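Local coordinates for A207R protein, arginine decarboxylase (Paramecium bursaria Chlorella virus 1, PDB 2NV9), which is a pyridoxal-5'-phosphate-dependent arginine decarboxylase of the eukaryotic ornithine decarboxylase-like family, removing the carboxyl group of arginine to give agmatine, at residues A110-S115 / C128-R133; E117-H122 / K164-E169; E284-G289 / G326-N331; S298-Q303 / P348-Y353. The protein carries 1 engineered substitution. One frame throughout, in Å; residues are numbered along the deposited sequence.

Interactions 1 and 2 belong to the TIM barrel that binds the cofactor, interactions 3 and 4 to the beta-rich part of the chain on the opposite side of its centre. The first two touch, their centres about 9 Å apart: Met130 N probably donates to Glu169 O at 2.8 Å, and Phe112 of interaction 1 packs on Leu118 of interaction 2. Interactions 3 and 4, with centres about 12 Å apart, are joined by two probable hydrogen bonds, Asn331 ND2 to Pro300 O (2.7 Å) and Trp350 NE1 to Gly289 O (2.8 Å). Both halves contribute to the pyridoxal phosphate site: Arg133 of interaction 1 lines the pocket and Tyr353 of interaction 4 binds the phosphate.

Interaction 1 (A110-S115 / C128-R133); sequences ATFDSS and CKMILR
Four backbone hydrogen bonds tie Ala110 and Phe112 to the neighbouring strand. Ala110 N donates to Lys129 O (3.1 Å) and Ala110 O accepts from Ile131 N (2.8 Å); Phe112 N then bonds to Ile131 O, and Phe112 O receives Arg133 N at 2.9 Å in a nearly straight bond (N-H...O 174°). Two CA-H...O contacts, Met130 CA to Ala110 O and Thr111 CA to Ile131 O, fill in between. This is the parallel pairing of a right-handed beta-alpha-beta unit of the TIM barrel, with helix 115-124 making the crossover between the strands.

The apolar contacts lie mainly on the side of Ala110, Phe112, Met130 and Leu132. With chi1 at 74°, the Phe112 ring swings across the second strand, where Leu132 CD2 sits over one face, 4.2 Å from the centroid, and Met130 CB approaches Phe112 CD2 obliquely at 3.8 Å. Met130 is bent at chi2 and chi3, which brings its CE back toward Ala110 CB.

Polar side chains gather at the C-terminal ends. A water 2.7 Å from Thr111 OG1 bonds weakly to Arg133 NH1, and the extended Arg133 side chain reaches the cofactor pocket. Asp113 turns instead to Thr92 and to Arg272 of the second subunit.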
loop_
_atom_site.group_PDB
_atom_site.type_symbol
_atom_site.label_atom_id
_atom_site.label_comp_id
_atom_site.label_asym_id
_atom_site.label_seq_id
_atom_site.Cartn_x
_atom_site.Cartn_y
_atom_site.Cartn_z
ATOM N N ALA B 110 12.110 -17.440 -18.809
ATOM C CA ALA B 110 12.209 -16.553 -17.633
ATOM C C ALA B 110 13.488 -15.725 -17.661
ATOM O O ALA B 110 14.420 -16.048 -18.400
ATOM C CB ALA B 110 12.160 -17.361 -16.342
ATOM N N THR B 111 13.553 -14.707 -16.799
ATOM C CA THR B 111 14.767 -13.880 -16.683
ATOM C C THR B 111 15.601 -14.266 -15.444
ATOM O O THR B 111 15.104 -14.909 -14.510
ATOM C CB THR B 111 14.397 -12.360 -16.599
ATOM O OG1 THR B 111 13.572 -12.140 -15.450
ATOM C CG2 THR B 111 13.651 -11.925 -17.836
ATOM N N PHE B 112 16.863 -13.830 -15.429
ATOM C CA PHE B 112 17.719 -14.007 -14.246
ATOM C C PHE B 112 18.806 -12.901 -14.221
ATOM O O PHE B 112 19.039 -12.255 -15.223
ATOM C CB PHE B 112 18.382 -15.395 -14.218
ATOM C CG PHE B 112 19.509 -15.555 -15.206
ATOM C CD1 PHE B 112 20.838 -15.547 -14.758
ATOM C CD2 PHE B 112 19.256 -15.653 -16.576
ATOM C CE1 PHE B 112 21.874 -15.703 -15.645
ATOM C CE2 PHE B 112 20.322 -15.756 -17.487
ATOM C CZ PHE B 112 21.631 -15.808 -17.015
ATOM N N ASP B 113 19.420 -12.732 -13.059
ATOM C CA ASP B 113 20.533 -11.775 -12.886
ATOM C C ASP B 113 21.551 -12.228 -11.827
ATOM O O ASP B 113 22.392 -11.420 -11.390
ATOM C CB ASP B 113 19.991 -10.352 -12.646
ATOM C CG ASP B 113 19.161 -10.210 -11.336
ATOM O OD1 ASP B 113 19.383 -10.974 -10.363
ATOM O OD2 ASP B 113 18.313 -9.287 -11.289
ATOM N N SER B 114 21.494 -13.525 -11.456
ATOM C CA SER B 114 22.348 -14.073 -10.379
ATOM C C SER B 114 22.682 -15.526 -10.605
ATOM O O SER B 114 21.889 -16.260 -11.219
ATOM C CB SER B 114 21.692 -13.927 -8.989
ATOM O OG SER B 114 20.514 -14.723 -8.892
ATOM N N SER B 115 23.821 -15.954 -10.079
ATOM C CA SER B 115 24.245 -17.354 -10.206
ATOM C C SER B 115 23.350 -18.292 -9.385
ATOM O O SER B 115 23.031 -19.404 -9.835
ATOM C CB SER B 115 25.710 -17.534 -9.804
ATOM O OG SER B 115 25.895 -17.184 -8.439
ATOM N N CYS B 128 13.867 -24.606 -18.728
ATOM C CA CYS B 128 13.469 -23.230 -18.882
ATOM C C CYS B 128 14.523 -22.429 -19.693
ATOM O O CYS B 128 15.714 -22.469 -19.394
ATOM C CB CYS B 128 13.185 -22.587 -17.496
ATOM S SG CYS B 128 12.401 -20.953 -17.604
ATOM N N LYS B 129 14.082 -21.755 -20.746
ATOM C CA LYS B 129 14.974 -20.940 -21.542
ATOM C C LYS B 129 15.193 -19.591 -20.819
ATOM O O LYS B 129 14.238 -18.948 -20.419
ATOM C CB LYS B 129 14.401 -20.688 -22.947
ATOM C CG LYS B 129 13.888 -21.966 -23.708
ATOM C CD LYS B 129 14.962 -22.972 -23.844
ATOM C CE LYS B 129 14.484 -24.254 -24.613
ATOM N NZ LYS B 129 13.625 -25.073 -23.730
ATOM N N MET B 130 16.436 -19.156 -20.716
ATOM C CA MET B 130 16.751 -18.003 -19.849
ATOM C C MET B 130 17.106 -16.701 -20.585
ATOM O O MET B 130 17.837 -16.691 -21.588
ATOM C CB MET B 130 17.808 -18.393 -18.807
ATOM C CG MET B 130 17.465 -19.641 -17.937
ATOM S SD MET B 130 15.851 -19.525 -17.071
ATOM C CE MET B 130 16.205 -18.014 -16.085
ATOM N N ILE B 131 16.631 -15.584 -20.035
ATOM C CA ILE B 131 16.973 -14.286 -20.566
ATOM C C ILE B 131 17.726 -13.543 -19.486
ATOM O O ILE B 131 17.228 -13.320 -18.408
ATOM C CB ILE B 131 15.727 -13.464 -21.050
ATOM C CG1 ILE B 131 15.013 -14.207 -22.192
ATOM C CG2 ILE B 131 16.143 -11.999 -21.390
ATOM C CD1 ILE B 131 13.719 -13.621 -22.608
ATOM N N LEU B 132 18.966 -13.176 -19.800
ATOM C CA LEU B 132 19.786 -12.487 -18.848
ATOM C C LEU B 132 19.366 -11.020 -18.766
ATOM O O LEU B 132 19.345 -10.290 -19.768
ATOM C CB LEU B 132 21.256 -12.664 -19.252
ATOM C CG LEU B 132 22.436 -12.259 -18.356
ATOM C CD1 LEU B 132 23.365 -11.308 -19.077
ATOM C CD2 LEU B 132 22.138 -11.871 -16.912
ATOM N N ARG B 133 19.046 -10.584 -17.557
ATOM C CA ARG B 133 18.645 -9.197 -17.350
ATOM C C ARG B 133 19.849 -8.349 -16.915
ATOM O O ARG B 133 20.489 -8.616 -15.878
ATOM C CB ARG B 133 17.487 -9.056 -16.350
ATOM C CG ARG B 133 16.978 -7.594 -16.261
ATOM C CD ARG B 133 15.833 -7.437 -15.280
ATOM N NE ARG B 133 15.621 -6.041 -14.842
ATOM C CZ ARG B 133 14.630 -5.665 -14.033
ATOM N NH1 ARG B 133 13.773 -6.589 -13.577
ATOM N NH2 ARG B 133 14.475 -4.385 -13.685
HETATM O O HOH W 1 13.087 -9.490 -15.138
#

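Interaction 2 (E117-H122 / K164-E169); sequences ELDKIH and KQLDIE
On the outer helical layer of the TIM barrel, helix 115-124 meets the C-terminal end of helix 156-165, where Leu166 and Ile168 press against Leu118, Ile121 and His122. The link between them at the surface is a hydrogen bond from His122 ND1 to Leu166 O, long at 3.3 Å and bent (N-H...O 147°). Its geometry is otherwise favourable, as the donor meets a carbonyl lone pair and the oxygen lies close to the imidazole plane. The ring reaches across because His122 CG is anti to the backbone N (chi1 178°). Leu166 uses the same ring a second way: its CD2 lies over one face, 4.2 Å from the centroid and offset toward the rim. The other methyl, Leu166 CD1, rests against Leu118 CB at 4.0 Å and lies beside Asp119 OD1, which accepts from Tyr162 OH.

Deeper in, Ile168 CD1 fits among Leu118 CB, Ile121 CG2 (4.0 Å) and Leu118 O (3.5 Å). Ile121 and Ile168 both go on to touch Met130 of strand 129-133, so the contact continues onto the sheet. Asp167, with positive phi, closes helix 156-165 in a Schellman motif, the common C-terminal helix ending that turns the chain toward barrel strand 170-174.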
loop_
_atom_site.group_PDB
_atom_site.type_symbol
_atom_site.label_atom_id
_atom_site.label_comp_id
_atom_site.label_asym_id
_atom_site.label_seq_id
_atom_site.Cartn_x
_atom_site.Cartn_y
_atom_site.Cartn_z
ATOM N N GLU B 117 20.245 -17.909 -8.937
ATOM C CA GLU B 117 19.041 -18.103 -9.732
ATOM C C GLU B 117 19.182 -19.262 -10.727
ATOM O O GLU B 117 18.210 -20.017 -10.959
ATOM C CB GLU B 117 18.585 -16.820 -10.447
ATOM C CG GLU B 117 17.057 -16.848 -10.851
ATOM C CD GLU B 117 16.054 -16.776 -9.658
ATOM O OE1 GLU B 117 16.472 -16.566 -8.491
ATOM O OE2 GLU B 117 14.830 -16.842 -9.899
ATOM N N LEU B 118 20.382 -19.374 -11.320
ATOM C CA LEU B 118 20.721 -20.484 -12.204
ATOM C C LEU B 118 20.785 -21.830 -11.504
ATOM O O LEU B 118 20.427 -22.828 -12.113
ATOM C CB LEU B 118 22.032 -20.254 -12.996
ATOM C CG LEU B 118 22.107 -19.013 -13.906
ATOM C CD1 LEU B 118 23.531 -18.702 -14.398
ATOM C CD2 LEU B 118 21.160 -19.203 -15.095
ATOM N N ASP B 119 21.270 -21.854 -10.259
ATOM C CA ASP B 119 21.223 -23.041 -9.392
ATOM C C ASP B 119 19.800 -23.593 -9.210
ATOM O O ASP B 119 19.584 -24.815 -9.327
ATOM C CB ASP B 119 21.850 -22.794 -8.022
ATOM C CG ASP B 119 23.325 -22.455 -8.110
ATOM O OD1 ASP B 119 23.959 -22.824 -9.113
ATOM O OD2 ASP B 119 23.832 -21.836 -7.164
ATOM N N LYS B 120 18.860 -22.687 -8.954
ATOM C CA LYS B 120 17.429 -23.010 -8.859
ATOM C C LYS B 120 16.854 -23.530 -10.193
ATOM O O LYS B 120 16.107 -24.505 -10.206
ATOM C CB LYS B 120 16.638 -21.780 -8.373
ATOM C CG LYS B 120 16.667 -21.578 -6.866
ATOM C CD LYS B 120 16.606 -20.077 -6.500
ATOM C CE LYS B 120 15.253 -19.491 -6.674
ATOM N NZ LYS B 120 15.187 -17.988 -6.616
ATOM N N ILE B 121 17.202 -22.869 -11.296
ATOM C CA ILE B 121 16.753 -23.306 -12.621
ATOM C C ILE B 121 17.254 -24.728 -12.896
ATOM O O ILE B 121 16.481 -25.598 -13.284
ATOM C CB ILE B 121 17.218 -22.362 -13.766
ATOM C CG1 ILE B 121 16.495 -21.003 -13.721
ATOM C CG2 ILE B 121 17.039 -23.068 -15.172
ATOM C CD1 ILE B 121 14.945 -21.068 -13.724
ATOM N N HIS B 122 18.548 -24.951 -12.671
ATOM C CA HIS B 122 19.157 -26.263 -12.872
ATOM C C HIS B 122 18.436 -27.345 -12.090
ATOM O O HIS B 122 18.172 -28.437 -12.625
ATOM C CB HIS B 122 20.680 -26.244 -12.525
ATOM C CG HIS B 122 21.359 -27.579 -12.677
ATOM N ND1 HIS B 122 21.928 -27.994 -13.863
ATOM C CD2 HIS B 122 21.557 -28.591 -11.794
ATOM C CE1 HIS B 122 22.448 -29.201 -13.705
ATOM N NE2 HIS B 122 22.225 -29.592 -12.459
ATOM N N LYS B 164 26.207 -21.793 -19.013
ATOM C CA LYS B 164 26.729 -22.738 -19.995
ATOM C C LYS B 164 27.207 -23.999 -19.284
ATOM O O LYS B 164 26.878 -25.117 -19.689
ATOM C CB LYS B 164 27.836 -22.081 -20.826
ATOM C CG LYS B 164 28.234 -22.813 -22.121
ATOM C CD LYS B 164 27.055 -22.886 -23.130
ATOM C CE LYS B 164 27.421 -23.579 -24.432
ATOM N NZ LYS B 164 27.926 -24.962 -24.202
ATOM N N GLN B 165 27.920 -23.797 -18.175
ATOM C CA GLN B 165 28.431 -24.874 -17.307
ATOM C C GLN B 165 27.312 -25.762 -16.749
ATOM O O GLN B 165 27.454 -27.007 -16.631
ATOM C CB GLN B 165 29.254 -24.261 -16.175
ATOM C CG GLN B 165 29.854 -25.256 -15.186
ATOM C CD GLN B 165 30.186 -24.613 -13.858
ATOM O OE1 GLN B 165 29.577 -24.951 -12.801
ATOM N NE2 GLN B 165 31.130 -23.653 -13.878
ATOM N N LEU B 166 26.171 -25.139 -16.458
ATOM C CA LEU B 166 25.014 -25.879 -15.967
ATOM C C LEU B 166 24.112 -26.449 -17.072
ATOM O O LEU B 166 23.064 -27.018 -16.770
ATOM C CB LEU B 166 24.194 -24.988 -14.992
ATOM C CG LEU B 166 24.854 -24.639 -13.659
ATOM C CD1 LEU B 166 23.955 -23.799 -12.830
ATOM C CD2 LEU B 166 25.196 -25.926 -12.923
ATOM N N ASP B 167 24.516 -26.302 -18.342
ATOM C CA ASP B 167 23.690 -26.711 -19.505
ATOM C C ASP B 167 22.323 -25.965 -19.547
ATOM O O ASP B 167 21.293 -26.534 -19.867
ATOM C CB ASP B 167 23.516 -28.235 -19.529
ATOM C CG ASP B 167 23.037 -28.766 -20.872
ATOM O OD1 ASP B 167 23.611 -28.372 -21.927
ATOM O OD2 ASP B 167 22.107 -29.643 -20.877
ATOM N N ILE B 168 22.335 -24.679 -19.191
ATOM C CA ILE B 168 21.131 -23.866 -19.258
ATOM C C ILE B 168 21.188 -23.019 -20.529
ATOM O O ILE B 168 22.187 -22.361 -20.782
ATOM C CB ILE B 168 21.002 -23.019 -17.960
ATOM C CG1 ILE B 168 20.653 -23.961 -16.808
ATOM C CG2 ILE B 168 19.934 -21.968 -18.105
ATOM C CD1 ILE B 168 20.990 -23.338 -15.486
ATOM N N GLU B 169 20.136 -23.059 -21.331
ATOM C CA GLU B 169 20.052 -22.259 -22.558
ATOM C C GLU B 169 19.803 -20.794 -22.225
ATOM O O GLU B 169 18.807 -20.459 -21.579
ATOM C CB GLU B 169 18.902 -22.723 -23.440
ATOM C CG GLU B 169 19.285 -23.667 -24.588
ATOM C CD GLU B 169 18.095 -23.983 -25.449
ATOM O OE1 GLU B 169 17.758 -23.194 -26.366
ATOM O OE2 GLU B 169 17.434 -25.001 -25.155
#

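Interaction 3 (E284-G289 / G326-N331); sequences ESTYGG and GVDVIN
Asp328 reaches into the 284-289 turn and takes two hydrogen bonds from Thr286 on one carboxylate oxygen. Thr286 N donates to Asp328 OD1 at 2.9 Å and almost straight (171°), while Thr286 OG1 donates to the same atom at 3.1 Å. Both come from the same face of the carboxylate, well above its plane. Thr286 OG1 lies between the backbone N and the carbonyl carbon (chi1 59°), which keeps hydroxyl and amide side by side. The other oxygen, Asp328 OD2, accepts from Thr323 OG1 and pairs with Lys148 of the second subunit, so the buried charge is shared among several partners and probably stabilised by the lysine.

The turn has bonds of its own. Ser285 to Gly288 form a type I beta turn, and Ser285 OG accepts from Tyr287 N (2.9 Å) in an ST turn. Glu284 OE2 is gripped from opposite faces by Gly289 N at 2.7 Å and Ser285 N at 3.2 Å, linking the residue before the turn to the one after it. These segments connect elements of the beta-rich part of the fold: 284-289 follows strand 277-282, while the loop at 326-331 leads from strand 314-320 into strand 331-337, with a classic beta bulge where Ile330 and Asn331 face Leu319.

Van der Waals contacts complete the interface. Tyr287 and Val327 cross at about a right angle, Val327 CG1 lying 3.6 Å from Tyr287 OH, which bonds to Asp325. Phe295 of the second subunit packs against both. Elsewhere Ile330 CD1 approaches Glu284 O, while Thr286 CG2 lies 3.7 Å from Val329 O, a buried carbonyl oxygen for which the model offers no partner.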
loop_
_atom_site.group_PDB
_atom_site.type_symbol
_atom_site.label_atom_id
_atom_site.label_comp_id
_atom_site.label_asym_id
_atom_site.label_seq_id
_atom_site.Cartn_x
_atom_site.Cartn_y
_atom_site.Cartn_z
ATOM N N GLU B 284 -12.194 7.815 -1.512
ATOM C CA GLU B 284 -10.978 7.185 -1.996
ATOM C C GLU B 284 -9.778 7.675 -1.174
ATOM O O GLU B 284 -9.925 8.565 -0.343
ATOM C CB GLU B 284 -10.732 7.548 -3.468
ATOM C CG GLU B 284 -11.225 6.492 -4.447
ATOM C CD GLU B 284 -10.419 5.187 -4.377
ATOM O OE1 GLU B 284 -10.941 4.176 -4.853
ATOM O OE2 GLU B 284 -9.278 5.198 -3.854
ATOM N N SER B 285 -8.607 7.078 -1.401
ATOM C CA SER B 285 -7.436 7.404 -0.610
ATOM C C SER B 285 -6.155 6.844 -1.276
ATOM O O SER B 285 -6.232 6.021 -2.201
ATOM C CB SER B 285 -7.582 6.853 0.824
ATOM O OG SER B 285 -7.044 5.552 0.936
ATOM N N THR B 286 -5.017 7.288 -0.760
ATOM C CA THR B 286 -3.706 6.797 -1.154
ATOM C C THR B 286 -3.508 5.331 -0.770
ATOM O O THR B 286 -2.639 4.647 -1.327
ATOM C CB THR B 286 -2.540 7.657 -0.551
ATOM O OG1 THR B 286 -2.615 7.653 0.881
ATOM C CG2 THR B 286 -2.546 9.099 -1.099
ATOM N N TYR B 287 -4.337 4.842 0.152
ATOM C CA TYR B 287 -4.343 3.437 0.513
ATOM C C TYR B 287 -5.359 2.652 -0.319
ATOM O O TYR B 287 -5.466 1.431 -0.159
ATOM C CB TYR B 287 -4.692 3.288 2.011
ATOM C CG TYR B 287 -3.592 3.816 2.904
ATOM C CD1 TYR B 287 -2.428 3.076 3.097
ATOM C CD2 TYR B 287 -3.708 5.045 3.566
ATOM C CE1 TYR B 287 -1.373 3.556 3.907
ATOM C CE2 TYR B 287 -2.669 5.515 4.397
ATOM C CZ TYR B 287 -1.513 4.747 4.575
ATOM O OH TYR B 287 -0.463 5.208 5.389
ATOM N N GLY B 288 -6.095 3.378 -1.159
ATOM C CA GLY B 288 -7.050 2.828 -2.121
ATOM C C GLY B 288 -6.491 2.888 -3.536
ATOM O O GLY B 288 -5.497 2.225 -3.825
ATOM N N GLY B 289 -7.135 3.643 -4.425
ATOM C CA GLY B 289 -6.693 3.757 -5.829
ATOM C C GLY B 289 -5.560 4.795 -6.107
ATOM O O GLY B 289 -5.136 4.999 -7.254
ATOM N N GLY B 326 -2.400 11.055 8.097
ATOM C CA GLY B 326 -2.042 12.425 7.616
ATOM C C GLY B 326 -1.297 12.434 6.283
ATOM O O GLY B 326 -1.326 13.436 5.528
ATOM N N VAL B 327 -0.609 11.342 5.986
ATOM C CA VAL B 327 0.086 11.173 4.705
ATOM C C VAL B 327 -0.899 11.015 3.540
ATOM O O VAL B 327 -0.562 11.265 2.371
ATOM C CB VAL B 327 1.087 9.951 4.754
ATOM C CG1 VAL B 327 0.385 8.586 4.430
ATOM C CG2 VAL B 327 2.199 10.137 3.748
ATOM N N ASP B 328 -2.118 10.585 3.873
ATOM C CA ASP B 328 -3.123 10.266 2.892
ATOM C C ASP B 328 -3.791 11.542 2.342
ATOM O O ASP B 328 -4.878 11.958 2.778
ATOM C CB ASP B 328 -4.150 9.271 3.517
ATOM C CG ASP B 328 -5.394 9.052 2.648
ATOM O OD1 ASP B 328 -5.299 9.141 1.403
ATOM O OD2 ASP B 328 -6.471 8.716 3.226
ATOM N N VAL B 329 -3.098 12.178 1.400
ATOM C CA VAL B 329 -3.584 13.383 0.765
ATOM C C VAL B 329 -3.523 13.101 -0.740
ATOM O O VAL B 329 -2.463 12.755 -1.244
ATOM C CB VAL B 329 -2.728 14.633 1.175
ATOM C CG1 VAL B 329 -3.333 15.925 0.581
ATOM C CG2 VAL B 329 -2.648 14.717 2.740
ATOM N N ILE B 330 -4.652 13.237 -1.434
ATOM C CA ILE B 330 -4.669 13.045 -2.909
ATOM C C ILE B 330 -3.965 14.226 -3.687
ATOM O O ILE B 330 -3.163 13.995 -4.615
ATOM C CB ILE B 330 -6.116 12.764 -3.397
ATOM C CG1 ILE B 330 -6.617 11.460 -2.753
ATOM C CG2 ILE B 330 -6.192 12.656 -4.936
ATOM C CD1 ILE B 330 -8.127 11.137 -2.943
ATOM N N ASN B 331 -4.278 15.464 -3.279
ATOM C CA ASN B 331 -3.711 16.663 -3.877
ATOM C C ASN B 331 -3.686 17.739 -2.798
ATOM O O ASN B 331 -4.736 18.091 -2.269
ATOM C CB ASN B 331 -4.541 17.113 -5.098
ATOM C CG ASN B 331 -3.802 18.102 -5.964
ATOM O OD1 ASN B 331 -3.087 18.995 -5.443
ATOM N ND2 ASN B 331 -3.973 17.981 -7.290
#

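Interaction 4 (S298-Q303 / P348-Y353); sequences SVPTPQ and PSWGAY. With PLP (pyridoxal-5'-phosphate), chain J.
The Trp350 indole meets the 298-303 segment with the far rim of its six-membered ring. Ser298 OG lies at the edge, near the ring plane and 3.5 Å from Trp350 CH2, while Pro300 CB comes in obliquely at 3.8 Å from the same carbon. Phe290 packs on the indole as well, its ring plane at about 40° to it. The contact joins two loops of the beta-rich part of the fold: one runs from helix 291-295 into strand 303-304, and the other leaves strand 344-347, with which 303-304 pairs antiparallel.

Ser298 OG stands anti to the backbone N (chi1 172°), which directs the hydroxyl to the indole rim. On the pyrrole side of the indole, Trp350 NE1 donates to Gly289 O, a polar bond that adds to the contacts of Ser298 and Pro300 with the six-membered ring.

Nearer the paired strands, Pro348 CG touches Gln303 CG at 3.8 Å, the two side chains crossing at about a right angle. Pro348 CD also lies 4.0 Å from Thr301 O.

Beyond Trp350 the chain enters the cofactor site. Tyr353 sits against Lys48 and Asn292, with Phe361 of the second subunit also packing on it. The cofactor, also hydrogen-bonded to His176, Ser179, Gly216, Gly254 and Arg255, places O3P at the edge of the phenol ring and near its plane, and Tyr353 OH donates to that oxygen at 2.5 Å.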
loop_
_atom_site.group_PDB
_atom_site.type_symbol
_atom_site.label_atom_id
_atom_site.label_comp_id
_atom_site.label_asym_id
_atom_site.label_seq_id
_atom_site.Cartn_x
_atom_site.Cartn_y
_atom_site.Cartn_z
ATOM N N SER B 298 2.610 11.617 -8.227
ATOM C CA SER B 298 1.493 12.111 -9.019
ATOM C C SER B 298 0.786 13.311 -8.330
ATOM O O SER B 298 0.644 13.355 -7.095
ATOM C CB SER B 298 0.525 10.940 -9.238
ATOM O OG SER B 298 -0.684 11.372 -9.838
ATOM N N VAL B 299 0.419 14.318 -9.114
ATOM C CA VAL B 299 -0.367 15.438 -8.615
ATOM C C VAL B 299 -1.599 15.503 -9.533
ATOM O O VAL B 299 -1.619 16.284 -10.506
ATOM C CB VAL B 299 0.404 16.784 -8.637
ATOM C CG1 VAL B 299 -0.429 17.918 -8.029
ATOM C CG2 VAL B 299 1.704 16.684 -7.868
ATOM N N PRO B 300 -2.608 14.672 -9.236
ATOM C CA PRO B 300 -3.805 14.520 -10.062
ATOM C C PRO B 300 -4.900 15.597 -9.836
ATOM O O PRO B 300 -5.206 15.964 -8.686
ATOM C CB PRO B 300 -4.306 13.134 -9.666
ATOM C CG PRO B 300 -3.881 12.978 -8.275
ATOM C CD PRO B 300 -2.648 13.780 -8.064
ATOM N N THR B 301 -5.442 16.099 -10.957
ATOM C CA THR B 301 -6.493 17.088 -10.983
ATOM C C THR B 301 -7.787 16.371 -11.405
ATOM O O THR B 301 -7.816 15.707 -12.449
ATOM C CB THR B 301 -6.204 18.252 -11.960
ATOM O OG1 THR B 301 -4.933 18.851 -11.657
ATOM C CG2 THR B 301 -7.273 19.321 -11.854
ATOM N N PRO B 302 -8.847 16.481 -10.590
ATOM C CA PRO B 302 -10.100 15.804 -10.946
ATOM C C PRO B 302 -10.908 16.633 -11.955
ATOM O O PRO B 302 -10.751 17.847 -12.023
ATOM C CB PRO B 302 -10.842 15.735 -9.615
ATOM C CG PRO B 302 -10.383 17.013 -8.892
ATOM C CD PRO B 302 -8.944 17.192 -9.304
ATOM N N GLN B 303 -11.760 15.957 -12.717
ATOM C CA GLN B 303 -12.787 16.583 -13.523
ATOM C C GLN B 303 -14.125 16.538 -12.739
ATOM O O GLN B 303 -14.530 15.477 -12.259
ATOM C CB GLN B 303 -12.959 15.813 -14.830
ATOM C CG GLN B 303 -11.690 15.712 -15.705
ATOM C CD GLN B 303 -11.400 17.007 -16.422
ATOM O OE1 GLN B 303 -12.308 17.619 -17.019
ATOM N NE2 GLN B 303 -10.149 17.482 -16.311
ATOM N N PRO B 348 -8.987 11.301 -14.816
ATOM C CA PRO B 348 -8.691 10.711 -16.124
ATOM C C PRO B 348 -7.455 9.819 -16.042
ATOM O O PRO B 348 -6.614 10.009 -15.151
ATOM C CB PRO B 348 -8.388 11.948 -16.988
ATOM C CG PRO B 348 -9.150 13.007 -16.355
ATOM C CD PRO B 348 -8.985 12.762 -14.884
ATOM N N SER B 349 -7.351 8.877 -16.972
ATOM C CA SER B 349 -6.132 8.095 -17.182
ATOM C C SER B 349 -5.608 7.453 -15.886
ATOM O O SER B 349 -4.445 7.617 -15.498
ATOM C CB SER B 349 -5.092 8.941 -17.920
ATOM O OG SER B 349 -5.631 9.373 -19.170
ATOM N N TRP B 350 -6.485 6.692 -15.237
ATOM C CA TRP B 350 -6.207 6.186 -13.899
ATOM C C TRP B 350 -6.195 4.648 -13.852
ATOM O O TRP B 350 -6.737 4.053 -12.922
ATOM C CB TRP B 350 -7.186 6.794 -12.860
ATOM C CG TRP B 350 -6.513 6.969 -11.515
ATOM C CD1 TRP B 350 -6.716 6.221 -10.394
ATOM C CD2 TRP B 350 -5.480 7.896 -11.188
ATOM N NE1 TRP B 350 -5.901 6.637 -9.379
ATOM C CE2 TRP B 350 -5.107 7.649 -9.843
ATOM C CE3 TRP B 350 -4.833 8.920 -11.895
ATOM C CZ2 TRP B 350 -4.117 8.401 -9.183
ATOM C CZ3 TRP B 350 -3.858 9.651 -11.246
ATOM C CH2 TRP B 350 -3.526 9.398 -9.886
ATOM N N GLY B 351 -5.575 4.009 -14.850
ATOM C CA GLY B 351 -5.590 2.528 -14.922
ATOM C C GLY B 351 -4.269 1.849 -14.610
ATOM O O GLY B 351 -4.223 0.617 -14.485
ATOM N N ALA B 352 -3.185 2.650 -14.506
ATOM C CA ALA B 352 -1.834 2.076 -14.315
ATOM C C ALA B 352 -1.349 2.183 -12.873
ATOM O O ALA B 352 -1.199 3.279 -12.368
ATOM C CB ALA B 352 -0.779 2.709 -15.311
ATOM N N TYR B 353 -1.122 1.032 -12.219
ATOM C CA TYR B 353 -0.688 1.007 -10.798
ATOM C C TYR B 353 -1.693 1.740 -9.912
ATOM O O TYR B 353 -1.321 2.550 -9.037
ATOM C CB TYR B 353 0.753 1.566 -10.614
ATOM C CG TYR B 353 1.714 0.863 -11.520
ATOM C CD1 TYR B 353 2.075 -0.477 -11.272
ATOM C CD2 TYR B 353 2.267 1.517 -12.641
ATOM C CE1 TYR B 353 2.940 -1.184 -12.136
ATOM C CE2 TYR B 353 3.114 0.837 -13.512
ATOM C CZ TYR B 353 3.445 -0.530 -13.271
ATOM O OH TYR B 353 4.305 -1.200 -14.112
HETATM N N1 PLP J . 8.900 -5.345 -16.709
HETATM C C2 PLP J . 9.455 -5.410 -15.499
HETATM C C2A PLP J . 10.574 -6.437 -15.198
HETATM C C3 PLP J . 9.046 -4.509 -14.514
HETATM O O3 PLP J . 9.647 -4.595 -13.313
HETATM C C4 PLP J . 8.052 -3.564 -14.780
HETATM C C4A PLP J . 7.583 -2.531 -13.682
HETATM O O4A PLP J . 8.412 -1.872 -12.998
HETATM C C5 PLP J . 7.474 -3.566 -16.057
HETATM C C6 PLP J . 7.949 -4.483 -16.995
HETATM C C5A PLP J . 6.371 -2.620 -16.536
HETATM O O4P PLP J . 6.804 -1.242 -16.399
HETATM P P PLP J . 5.971 -0.084 -17.061
HETATM O O1P PLP J . 6.530 1.237 -16.680
HETATM O O2P PLP J . 5.860 -0.261 -18.611
HETATM O O3P PLP J . 4.481 -0.250 -16.435
#